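Local coordinates for protein metazoan TIR-STING fusion (Crassostrea gigas, PDB 6WT6) that joins a TIR domain to a STING ligand-binding domain in a single chain, pairing two families known from innate immune signalling, at residues S84-I88 against Q157-K161; A46-L50 against F62-D66; P221-R225 against K302-S306. All blocks are in the same frame, centred on the assembly; numbering follows the deposited sequence.

Interaction 1 (S84-I88 against Q157-K161)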
ATOM      1  N   SER A  84      11.019  -5.221 -19.426  1.00 44.06           N
ATOM      2  CA  SER A  84      11.379  -6.621 -19.586  1.00 49.92           C
ATOM      3  C   SER A  84      10.183  -7.499 -19.245  1.00 49.26           C
ATOM      4  O   SER A  84       9.601  -7.381 -18.161  1.00 45.93           O
ATOM      5  CB  SER A  84      12.579  -6.991 -18.714  1.00 51.41           C
ATOM      6  OG  SER A  84      13.777  -6.454 -19.251  1.00 56.20           O
ATOM      7  N   LYS A  85       9.819  -8.369 -20.187  1.00 50.99           N
ATOM      8  CA  LYS A  85       8.731  -9.312 -19.963  1.00 50.98           C
ATOM      9  C   LYS A  85       9.022 -10.208 -18.764  1.00 48.07           C
ATOM     10  O   LYS A  85       8.195 -10.336 -17.853  1.00 46.38           O
ATOM     11  CB  LYS A  85       8.513 -10.131 -21.235  1.00 55.18           C
ATOM     12  CG  LYS A  85       7.632 -11.346 -21.092  1.00 54.67           C
ATOM     13  CD  LYS A  85       7.975 -12.335 -22.192  1.00 59.34           C
ATOM     14  CE  LYS A  85       6.968 -13.452 -22.285  1.00 60.55           C
ATOM     15  NZ  LYS A  85       5.706 -12.964 -22.889  1.00 63.74           N
ATOM     16  N   ASN A  86      10.201 -10.819 -18.737  1.00 46.89           N
ATOM     17  CA  ASN A  86      10.639 -11.626 -17.611  1.00 48.99           C
ATOM     18  C   ASN A  86      11.885 -11.008 -16.982  1.00 49.48           C
ATOM     19  O   ASN A  86      12.624 -10.255 -17.621  1.00 51.48           O
ATOM     20  CB  ASN A  86      10.925 -13.075 -18.039  1.00 52.12           C
ATOM     21  CG  ASN A  86       9.660 -13.831 -18.430  1.00 52.08           C
ATOM     22  OD1 ASN A  86       9.201 -13.753 -19.570  1.00 54.00           O
ATOM     23  ND2 ASN A  86       9.100 -14.577 -17.485  1.00 50.05           N
ATOM     24  N   VAL A  87      12.101 -11.321 -15.708  1.00 44.83           N
ATOM     25  CA  VAL A  87      13.311 -10.935 -14.988  1.00 45.11           C
ATOM     26  C   VAL A  87      13.990 -12.211 -14.514  1.00 46.31           C
ATOM     27  O   VAL A  87      13.392 -13.000 -13.770  1.00 44.38           O
ATOM     28  CB  VAL A  87      13.011 -10.001 -13.802  1.00 40.75           C
ATOM     29  CG1 VAL A  87      14.267  -9.775 -12.976  1.00 40.87           C
ATOM     30  CG2 VAL A  87      12.463  -8.677 -14.300  1.00 39.48           C
ATOM     31  N   ILE A  88      15.232 -12.416 -14.942  1.00 50.75           N
ATOM     32  CA  ILE A  88      16.017 -13.590 -14.578  1.00 51.61           C
ATOM     33  C   ILE A  88      16.918 -13.219 -13.405  1.00 55.17           C
ATOM     34  O   ILE A  88      17.783 -12.343 -13.528  1.00 58.49           O
ATOM     35  CB  ILE A  88      16.839 -14.101 -15.771  1.00 53.00           C
ATOM     36  CG1 ILE A  88      15.917 -14.664 -16.856  1.00 52.42           C
ATOM     37  CG2 ILE A  88      17.844 -15.148 -15.327  1.00 51.30           C
ATOM     38  CD1 ILE A  88      16.634 -15.029 -18.135  1.00 53.98           C
ATOM     39  N   GLN A 157      12.752 -21.978 -21.563  1.00 87.38           N
ATOM     40  CA  GLN A 157      11.383 -22.473 -21.482  1.00 90.36           C
ATOM     41  C   GLN A 157      10.491 -21.513 -20.706  1.00 87.99           C
ATOM     42  O   GLN A 157       9.316 -21.334 -21.044  1.00 85.19           O
ATOM     43  CB  GLN A 157      11.374 -23.860 -20.836  1.00 93.89           C
ATOM     44  CG  GLN A 157      10.007 -24.514 -20.760  1.00 97.51           C
ATOM     45  CD  GLN A 157       9.537 -25.033 -22.103  1.00100.20           C
ATOM     46  OE1 GLN A 157      10.312 -25.618 -22.861  1.00101.85           O
ATOM     47  NE2 GLN A 157       8.263 -24.817 -22.408  1.00 98.76           N
ATOM     48  N   ALA A 158      11.037 -20.874 -19.667  1.00 88.64           N
ATOM     49  CA  ALA A 158      10.238 -19.969 -18.847  1.00 86.51           C
ATOM     50  C   ALA A 158      10.056 -18.604 -19.501  1.00 82.07           C
ATOM     51  O   ALA A 158       9.080 -17.907 -19.202  1.00 79.99           O
ATOM     52  CB  ALA A 158      10.877 -19.808 -17.468  1.00 92.05           C
ATOM     53  N   ILE A 159      10.971 -18.209 -20.391  1.00 80.81           N
ATOM     54  CA  ILE A 159      10.851 -16.915 -21.057  1.00 80.14           C
ATOM     55  C   ILE A 159       9.727 -16.933 -22.089  1.00 79.18           C
ATOM     56  O   ILE A 159       9.111 -15.896 -22.365  1.00 79.67           O
ATOM     57  CB  ILE A 159      12.199 -16.524 -21.693  1.00 84.96           C
ATOM     58  CG1 ILE A 159      13.299 -16.474 -20.632  1.00 83.36           C
ATOM     59  CG2 ILE A 159      12.106 -15.175 -22.392  1.00 86.96           C
ATOM     60  CD1 ILE A 159      14.677 -16.209 -21.200  1.00 83.03           C
ATOM     61  N   SER A 160       9.429 -18.097 -22.663  1.00 78.61           N
ATOM     62  CA  SER A 160       8.425 -18.185 -23.716  1.00 75.87           C
ATOM     63  C   SER A 160       7.017 -18.048 -23.144  1.00 74.91           C
ATOM     64  O   SER A 160       6.682 -18.654 -22.123  1.00 74.38           O
ATOM     65  CB  SER A 160       8.560 -19.512 -24.459  1.00 75.73           C
ATOM     66  OG  SER A 160       9.907 -19.757 -24.821  1.00 74.36           O
ATOM     67  N   LYS A 161       6.188 -17.256 -23.821  1.00 75.22           N
ATOM     68  CA  LYS A 161       4.810 -17.019 -23.386  1.00 71.32           C
ATOM     69  C   LYS A 161       3.831 -17.946 -24.100  1.00 71.94           C
ATOM     70  O   LYS A 161       3.134 -17.537 -25.031  1.00 72.41           O
ATOM     71  CB  LYS A 161       4.411 -15.561 -23.626  1.00 71.25           C
ATOM     72  CG  LYS A 161       3.049 -15.177 -23.048  1.00 71.46           C
ATOM     73  CD  LYS A 161       2.793 -13.682 -23.164  1.00 71.09           C
ATOM     74  CE  LYS A 161       2.948 -13.199 -24.597  1.00 74.18           C
ATOM     75  NZ  LYS A 161       2.828 -11.717 -24.686  1.00 73.08           N
TER
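K85 and N86 face the C-terminal end of helix 153-159 and the residues that leave it, with S160 the first to depart from helical backbone angles. The K85 chain can be traced atom by atom. CB points at the opposite segment but touches nothing in it, and with CG anti to the backbone N (chi1 167°) the chain runs out straight to the helix end. CD then passes the carbonyl oxygen O of I159 at 3.7 Å, and CE comes closer to it, 3.3 Å from I159 O. A bend at chi4 (74°) turns NZ away from that oxygen and onto the aliphatic part of K161. There NZ lies 3.0 Å from K161 CB and 3.6 Å from K161 NZ; two like charges and such short approaches make the exact placing of these tips doubtful. If they are placed correctly, the nearby C-terminus of the helix is a favourable side for a positive charge.

N86 lays its amide beside the same helix end: OD1 is 3.5 Å from I159 O, a meeting of two acceptors and not a bond, while ND2 is spent on C119 O. Deeper in, CD1 of I88 meets CD1 of I159 at 3.8 Å, the side chains crossing at about a right angle.

As expected of a TIR domain's parallel sheet, strand 84-91 runs between strands 31-36 and 120-124. I88 packs on A33 and on V121 and V123, A158 reaches V121, and I159 lies on H32 and F58, so the end of helix 153-159 touches all three strands.

Interaction 2 (A46-L50 against F62-D66)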
ATOM      1  N   ALA A  46      26.483 -14.526 -15.576  1.00 80.45           N
ATOM      2  CA  ALA A  46      25.395 -13.803 -16.221  1.00 75.14           C
ATOM      3  C   ALA A  46      25.652 -13.639 -17.714  1.00 74.62           C
ATOM      4  O   ALA A  46      24.715 -13.700 -18.519  1.00 71.64           O
ATOM      5  CB  ALA A  46      25.197 -12.448 -15.547  1.00 72.19           C
ATOM      6  N   ARG A  47      26.914 -13.438 -18.103  1.00 75.55           N
ATOM      7  CA  ARG A  47      27.252 -13.394 -19.523  1.00 77.29           C
ATOM      8  C   ARG A  47      26.975 -14.734 -20.194  1.00 76.30           C
ATOM      9  O   ARG A  47      26.481 -14.778 -21.327  1.00 72.30           O
ATOM     10  CB  ARG A  47      28.719 -12.998 -19.708  1.00 81.53           C
ATOM     11  CG  ARG A  47      28.934 -11.570 -20.189  1.00 83.77           C
ATOM     12  CD  ARG A  47      29.718 -11.534 -21.497  1.00 86.00           C
ATOM     13  NE  ARG A  47      28.898 -11.095 -22.624  1.00 84.86           N
ATOM     14  CZ  ARG A  47      28.782  -9.828 -23.014  1.00 85.35           C
ATOM     15  NH1 ARG A  47      29.437  -8.872 -22.368  1.00 87.86           N
ATOM     16  NH2 ARG A  47      28.013  -9.516 -24.049  1.00 82.70           N
ATOM     17  N   THR A  48      27.290 -15.836 -19.510  1.00 76.78           N
ATOM     18  CA  THR A  48      27.038 -17.158 -20.074  1.00 75.11           C
ATOM     19  C   THR A  48      25.550 -17.366 -20.332  1.00 75.06           C
ATOM     20  O   THR A  48      25.153 -17.803 -21.419  1.00 77.27           O
ATOM     21  CB  THR A  48      27.585 -18.239 -19.139  1.00 72.37           C
ATOM     22  OG1 THR A  48      28.995 -18.048 -18.959  1.00 75.09           O
ATOM     23  CG2 THR A  48      27.333 -19.626 -19.717  1.00 68.01           C
ATOM     24  N   ILE A  49      24.710 -17.048 -19.342  1.00 70.90           N
ATOM     25  CA  ILE A  49      23.265 -17.169 -19.529  1.00 66.06           C
ATOM     26  C   ILE A  49      22.788 -16.218 -20.619  1.00 64.16           C
ATOM     27  O   ILE A  49      21.952 -16.580 -21.454  1.00 63.52           O
ATOM     28  CB  ILE A  49      22.529 -16.926 -18.197  1.00 63.93           C
ATOM     29  CG1 ILE A  49      22.776 -18.089 -17.232  1.00 65.21           C
ATOM     30  CG2 ILE A  49      21.034 -16.726 -18.430  1.00 61.66           C
ATOM     31  CD1 ILE A  49      22.090 -17.933 -15.889  1.00 63.91           C
ATOM     32  N   LEU A  50      23.324 -14.996 -20.640  1.00 65.52           N
ATOM     33  CA  LEU A  50      22.953 -14.029 -21.670  1.00 66.61           C
ATOM     34  C   LEU A  50      23.232 -14.568 -23.066  1.00 72.24           C
ATOM     35  O   LEU A  50      22.361 -14.539 -23.942  1.00 74.53           O
ATOM     36  CB  LEU A  50      23.705 -12.718 -21.452  1.00 64.87           C
ATOM     37  CG  LEU A  50      23.558 -11.706 -22.590  1.00 62.53           C
ATOM     38  CD1 LEU A  50      22.172 -11.094 -22.569  1.00 56.14           C
ATOM     39  CD2 LEU A  50      24.637 -10.629 -22.522  1.00 64.44           C
ATOM     40  N   PHE A  62      21.258  -6.448 -20.507  1.00 62.25           N
ATOM     41  CA  PHE A  62      22.409  -6.863 -19.713  1.00 63.07           C
ATOM     42  C   PHE A  62      23.146  -5.621 -19.233  1.00 59.27           C
ATOM     43  O   PHE A  62      23.576  -4.801 -20.051  1.00 56.51           O
ATOM     44  CB  PHE A  62      23.335  -7.764 -20.536  1.00 66.02           C
ATOM     45  CG  PHE A  62      24.331  -8.530 -19.713  1.00 67.93           C
ATOM     46  CD1 PHE A  62      23.922  -9.590 -18.924  1.00 67.99           C
ATOM     47  CD2 PHE A  62      25.677  -8.203 -19.744  1.00 68.91           C
ATOM     48  CE1 PHE A  62      24.835 -10.303 -18.170  1.00 69.08           C
ATOM     49  CE2 PHE A  62      26.595  -8.915 -18.992  1.00 70.75           C
ATOM     50  CZ  PHE A  62      26.172  -9.967 -18.205  1.00 69.92           C
ATOM     51  N   ALA A  63      23.302  -5.493 -17.912  1.00 59.00           N
ATOM     52  CA  ALA A  63      23.812  -4.261 -17.315  1.00 61.21           C
ATOM     53  C   ALA A  63      25.161  -3.859 -17.904  1.00 63.18           C
ATOM     54  O   ALA A  63      25.327  -2.739 -18.401  1.00 62.37           O
ATOM     55  CB  ALA A  63      23.915  -4.423 -15.796  1.00 62.99           C
ATOM     56  N   GLU A  64      26.137  -4.773 -17.859  1.00 65.79           N
ATOM     57  CA  GLU A  64      27.481  -4.481 -18.357  1.00 70.63           C
ATOM     58  C   GLU A  64      27.452  -3.949 -19.785  1.00 72.46           C
ATOM     59  O   GLU A  64      28.153  -2.985 -20.114  1.00 76.75           O
ATOM     60  CB  GLU A  64      28.347  -5.740 -18.287  1.00 74.24           C
ATOM     61  CG  GLU A  64      29.680  -5.631 -19.009  1.00 75.61           C
ATOM     62  CD  GLU A  64      30.286  -6.991 -19.320  1.00 79.39           C
ATOM     63  OE1 GLU A  64      29.750  -7.698 -20.202  1.00 79.68           O
ATOM     64  OE2 GLU A  64      31.296  -7.354 -18.679  1.00 81.88           O
ATOM     65  N   ARG A  65      26.645  -4.567 -20.647  1.00 70.06           N
ATOM     66  CA  ARG A  65      26.630  -4.190 -22.056  1.00 69.04           C
ATOM     67  C   ARG A  65      25.755  -2.970 -22.310  1.00 69.05           C
ATOM     68  O   ARG A  65      26.159  -2.050 -23.031  1.00 69.79           O
ATOM     69  CB  ARG A  65      26.143  -5.366 -22.901  1.00 67.23           C
ATOM     70  CG  ARG A  65      25.661  -4.979 -24.282  1.00 67.65           C
ATOM     71  CD  ARG A  65      25.033  -6.163 -24.995  1.00 66.81           C
ATOM     72  NE  ARG A  65      23.741  -6.511 -24.415  1.00 67.72           N
ATOM     73  CZ  ARG A  65      23.068  -7.619 -24.705  1.00 68.34           C
ATOM     74  NH1 ARG A  65      23.572  -8.490 -25.566  1.00 70.69           N
ATOM     75  NH2 ARG A  65      21.897  -7.856 -24.131  1.00 68.38           N
ATOM     76  N   ASP A  66      24.562  -2.944 -21.716  1.00 66.47           N
ATOM     77  CA  ASP A  66      23.529  -1.974 -22.054  1.00 61.65           C
ATOM     78  C   ASP A  66      23.532  -0.730 -21.169  1.00 59.96           C
ATOM     79  O   ASP A  66      23.120   0.339 -21.633  1.00 58.72           O
ATOM     80  CB  ASP A  66      22.146  -2.644 -21.993  1.00 59.94           C
ATOM     81  CG  ASP A  66      22.034  -3.853 -22.926  1.00 61.49           C
ATOM     82  OD1 ASP A  66      22.382  -3.730 -24.119  1.00 62.04           O
ATOM     83  OD2 ASP A  66      21.599  -4.929 -22.465  1.00 60.68           O
TER
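L50 and F62 meet across the beta-alpha-beta crossover of the TIR domain, in which helix 43-56 links the parallel strands 31-36 and 60-62; the short helix 63-66 follows at once, in the region that probably corresponds to the BB loop of other TIR domains. F62, the N-cap residue of that helix, sends its ring against helix 43-56, with CG anti to the backbone N (chi1 -164°). L50 CD2 sits over one face of the ring, 3.9 Å from its centroid and 25° off the normal, a CH-pi contact displaced toward CG. Y37 stacks on the same ring, and I35 touches A46, L50 and F62 from the sheet.

L50 also spans to R65: CD2 lies over a guanidinium face and CD1 is 3.6 Å from NH2. That guanidinium is held by salt bridges to E54 and to D66 (R65 NE to D66 OD1, 3.1 Å), the latter with weak hydrogen bonds. Toward the surface, R47 bends at chi2 and chi3 to bring NH1 to E64 OE1 near the guanidinium plane, a salt bridge whose 2.5 Å is doubtfully short. At the ring's rim, the methyl CB of A46 lies in the ring plane, 3.4 Å from F62 CE1.

Interaction 3 (P221-R225 against K302-S306)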
ATOM      1  N   PRO A 221     -17.967   3.150   5.108  1.00 17.88           N
ATOM      2  CA  PRO A 221     -19.014   2.299   4.531  1.00 21.22           C
ATOM      3  C   PRO A 221     -18.416   1.031   3.939  1.00 23.32           C
ATOM      4  O   PRO A 221     -17.360   1.062   3.303  1.00 21.64           O
ATOM      5  CB  PRO A 221     -19.633   3.186   3.445  1.00 13.66           C
ATOM      6  CG  PRO A 221     -18.535   4.137   3.075  1.00 13.59           C
ATOM      7  CD  PRO A 221     -17.797   4.406   4.358  1.00 16.65           C
ATOM      8  N   GLN A 222     -19.111  -0.094   4.147  1.00 24.50           N
ATOM      9  CA  GLN A 222     -18.572  -1.380   3.712  1.00 24.80           C
ATOM     10  C   GLN A 222     -18.378  -1.437   2.202  1.00 23.54           C
ATOM     11  O   GLN A 222     -17.466  -2.116   1.720  1.00 28.04           O
ATOM     12  CB  GLN A 222     -19.487  -2.520   4.163  1.00 28.29           C
ATOM     13  CG  GLN A 222     -18.977  -3.900   3.773  1.00 30.38           C
ATOM     14  CD  GLN A 222     -19.856  -5.016   4.292  1.00 33.98           C
ATOM     15  OE1 GLN A 222     -20.860  -4.772   4.957  1.00 37.74           O
ATOM     16  NE2 GLN A 222     -19.482  -6.253   3.990  1.00 33.93           N
ATOM     17  N   SER A 223     -19.223  -0.749   1.437  1.00 23.36           N
ATOM     18  CA  SER A 223     -19.041  -0.752  -0.009  1.00 21.88           C
ATOM     19  C   SER A 223     -17.850   0.086  -0.443  1.00 20.19           C
ATOM     20  O   SER A 223     -17.471   0.022  -1.619  1.00 23.53           O
ATOM     21  CB  SER A 223     -20.295  -0.237  -0.710  1.00 18.42           C
ATOM     22  OG  SER A 223     -20.366   1.175  -0.619  1.00 23.93           O
ATOM     23  N   CYS A 224     -17.272   0.869   0.474  1.00 16.92           N
ATOM     24  CA  CYS A 224     -16.180   1.812   0.244  1.00 18.67           C
ATOM     25  C   CYS A 224     -16.591   2.989  -0.632  1.00 20.87           C
ATOM     26  O   CYS A 224     -15.730   3.790  -1.017  1.00 27.06           O
ATOM     27  CB  CYS A 224     -14.948   1.119  -0.350  1.00 15.51           C
ATOM     28  SG  CYS A 224     -14.358  -0.247   0.676  1.00 22.41           S
ATOM     29  N   ARG A 225     -17.877   3.115  -0.962  1.00 17.42           N
ATOM     30  CA  ARG A 225     -18.361   4.279  -1.693  1.00 24.67           C
ATOM     31  C   ARG A 225     -18.423   5.474  -0.758  1.00 26.80           C
ATOM     32  O   ARG A 225     -19.164   5.464   0.230  1.00 22.21           O
ATOM     33  CB  ARG A 225     -19.742   4.009  -2.284  1.00 34.68           C
ATOM     34  CG  ARG A 225     -19.743   3.159  -3.524  1.00 42.71           C
ATOM     35  CD  ARG A 225     -21.160   2.903  -4.017  1.00 43.92           C
ATOM     36  NE  ARG A 225     -21.984   2.250  -3.004  1.00 45.93           N
ATOM     37  CZ  ARG A 225     -23.296   2.066  -3.117  1.00 52.41           C
ATOM     38  NH1 ARG A 225     -23.934   2.484  -4.202  1.00 48.37           N
ATOM     39  NH2 ARG A 225     -23.970   1.465  -2.143  1.00 56.86           N
ATOM     40  N   LYS A 302     -12.264  -6.711  -2.237  1.00 26.32           N
ATOM     41  CA  LYS A 302     -12.547  -5.373  -1.731  1.00 25.32           C
ATOM     42  C   LYS A 302     -12.802  -5.407  -0.228  1.00 22.25           C
ATOM     43  O   LYS A 302     -12.329  -4.536   0.511  1.00 18.82           O
ATOM     44  CB  LYS A 302     -13.740  -4.764  -2.470  1.00 22.01           C
ATOM     45  CG  LYS A 302     -14.021  -3.324  -2.066  1.00 21.69           C
ATOM     46  CD  LYS A 302     -15.183  -2.711  -2.824  1.00 17.78           C
ATOM     47  CE  LYS A 302     -16.517  -3.255  -2.342  1.00 20.89           C
ATOM     48  NZ  LYS A 302     -17.660  -2.522  -2.960  1.00 24.21           N
ATOM     49  N   TYR A 303     -13.524  -6.424   0.245  1.00 24.06           N
ATOM     50  CA  TYR A 303     -13.777  -6.550   1.677  1.00 24.45           C
ATOM     51  C   TYR A 303     -12.512  -6.936   2.432  1.00 28.54           C
ATOM     52  O   TYR A 303     -12.231  -6.387   3.502  1.00 27.22           O
ATOM     53  CB  TYR A 303     -14.884  -7.574   1.925  1.00 22.26           C
ATOM     54  CG  TYR A 303     -16.229  -7.177   1.360  1.00 21.74           C
ATOM     55  CD1 TYR A 303     -16.599  -5.843   1.270  1.00 19.52           C
ATOM     56  CD2 TYR A 303     -17.128  -8.138   0.919  1.00 24.36           C
ATOM     57  CE1 TYR A 303     -17.824  -5.475   0.760  1.00 21.47           C
ATOM     58  CE2 TYR A 303     -18.362  -7.777   0.402  1.00 28.50           C
ATOM     59  CZ  TYR A 303     -18.701  -6.443   0.326  1.00 25.72           C
ATOM     60  OH  TYR A 303     -19.921  -6.068  -0.182  1.00 26.86           O
ATOM     61  N   VAL A 304     -11.736  -7.878   1.890  1.00 28.28           N
ATOM     62  CA  VAL A 304     -10.520  -8.327   2.565  1.00 29.92           C
ATOM     63  C   VAL A 304      -9.500  -7.197   2.642  1.00 27.88           C
ATOM     64  O   VAL A 304      -8.934  -6.920   3.709  1.00 27.13           O
ATOM     65  CB  VAL A 304      -9.940  -9.565   1.858  1.00 26.75           C
ATOM     66  CG1 VAL A 304      -8.526  -9.839   2.347  1.00 22.88           C
ATOM     67  CG2 VAL A 304     -10.836 -10.773   2.092  1.00 22.06           C
ATOM     68  N   GLN A 305      -9.247  -6.534   1.509  1.00 22.82           N
ATOM     69  CA  GLN A 305      -8.320  -5.404   1.486  1.00 18.18           C
ATOM     70  C   GLN A 305      -8.747  -4.315   2.462  1.00 27.67           C
ATOM     71  O   GLN A 305      -7.911  -3.747   3.178  1.00 27.25           O
ATOM     72  CB  GLN A 305      -8.220  -4.829   0.071  1.00 14.09           C
ATOM     73  CG  GLN A 305      -7.603  -5.765  -0.962  1.00 21.39           C
ATOM     74  CD  GLN A 305      -6.095  -5.654  -1.050  1.00 27.87           C
ATOM     75  OE1 GLN A 305      -5.446  -5.087  -0.171  1.00 28.48           O
ATOM     76  NE2 GLN A 305      -5.528  -6.190  -2.126  1.00 31.26           N
ATOM     77  N   SER A 306     -10.047  -4.014   2.518  1.00 25.15           N
ATOM     78  CA  SER A 306     -10.508  -2.912   3.355  1.00 23.02           C
ATOM     79  C   SER A 306     -10.459  -3.254   4.843  1.00 22.03           C
ATOM     80  O   SER A 306     -10.336  -2.346   5.675  1.00 27.88           O
ATOM     81  CB  SER A 306     -11.922  -2.494   2.944  1.00 25.37           C
ATOM     82  OG  SER A 306     -12.829  -3.570   3.060  1.00 26.87           O
TER
HETATM   83  O   HOH W   1     -15.331  -3.390   3.383  1.00 23.75           O
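A type I beta turn, P221 to C224, which ends strand 212-221 of the STING ligand-binding domain, docks Q222, S223 and C224 against one side of helix 299-319. Its backbone bond, C224 N to P221 O, closes the turn; Q222 O points toward the helix, while S223 O is met from the side by K302.

K302 supplies the one direct hydrogen bond between the segments. Its chain is extended up to a bend at chi3, which lifts NZ to S223 O at 2.9 Å; the C=O...donor angle is 118° and the donor stands 31° from the carbonyl plane. A salt bridge to E290 gives the same ammonium a second anchor. Beside the aliphatic part of K302, C224 SG touches both K302 CG and S306 CB, at 4.1 and 4.0 Å from SG.

Y303 receives Q222 in two ways. The extended Q222 side chain puts NE2 over one ring face, offset toward the rim and 3.7 Å from CE1, with amide and ring planes 56° apart; Q222 O lies at the ring edge, 3.5 Å from Y303 CE1. A water links that carbonyl to the helix by donating to Q222 O at 3.0 Å and also to S306 OG. Y303 also packs against F103 of the second subunit.

Just past the turn, the backbone N-H of R225 donates to S223 OG, an ST turn, and R225 NE approaches the same oxygen at 3.1 Å in the guanidinium plane; D334 is a further partner of this hydroxyl. Q222 also pairs through its backbone with Y332 of the neighbouring strand 327-332. A turn at the end of an inner strand of a mixed sheet is thus joined to a long helix packed beside it, as fits the alpha/beta build of the STING ligand-binding domain.

Interactions 1 and 2 belong to one TIR domain: their centres are 15 Å apart and their nearest atoms about 5 Å, without touching. They share strand 31-36, whose A33 and H32 meet interaction 1 and whose I35 meets interaction 2. Interaction 3 lies in the STING ligand-binding domain, its centre 35 Å from that of interaction 1 and 46 Å from that of interaction 2, with nearest atoms about 21 Å and 32 Å away. Along the chain the three follow one another as 2, 1, 3. The two domains also touch across the subunits: Y303 of interaction 3 packs on F103 of the second subunit, a residue of its TIR domain.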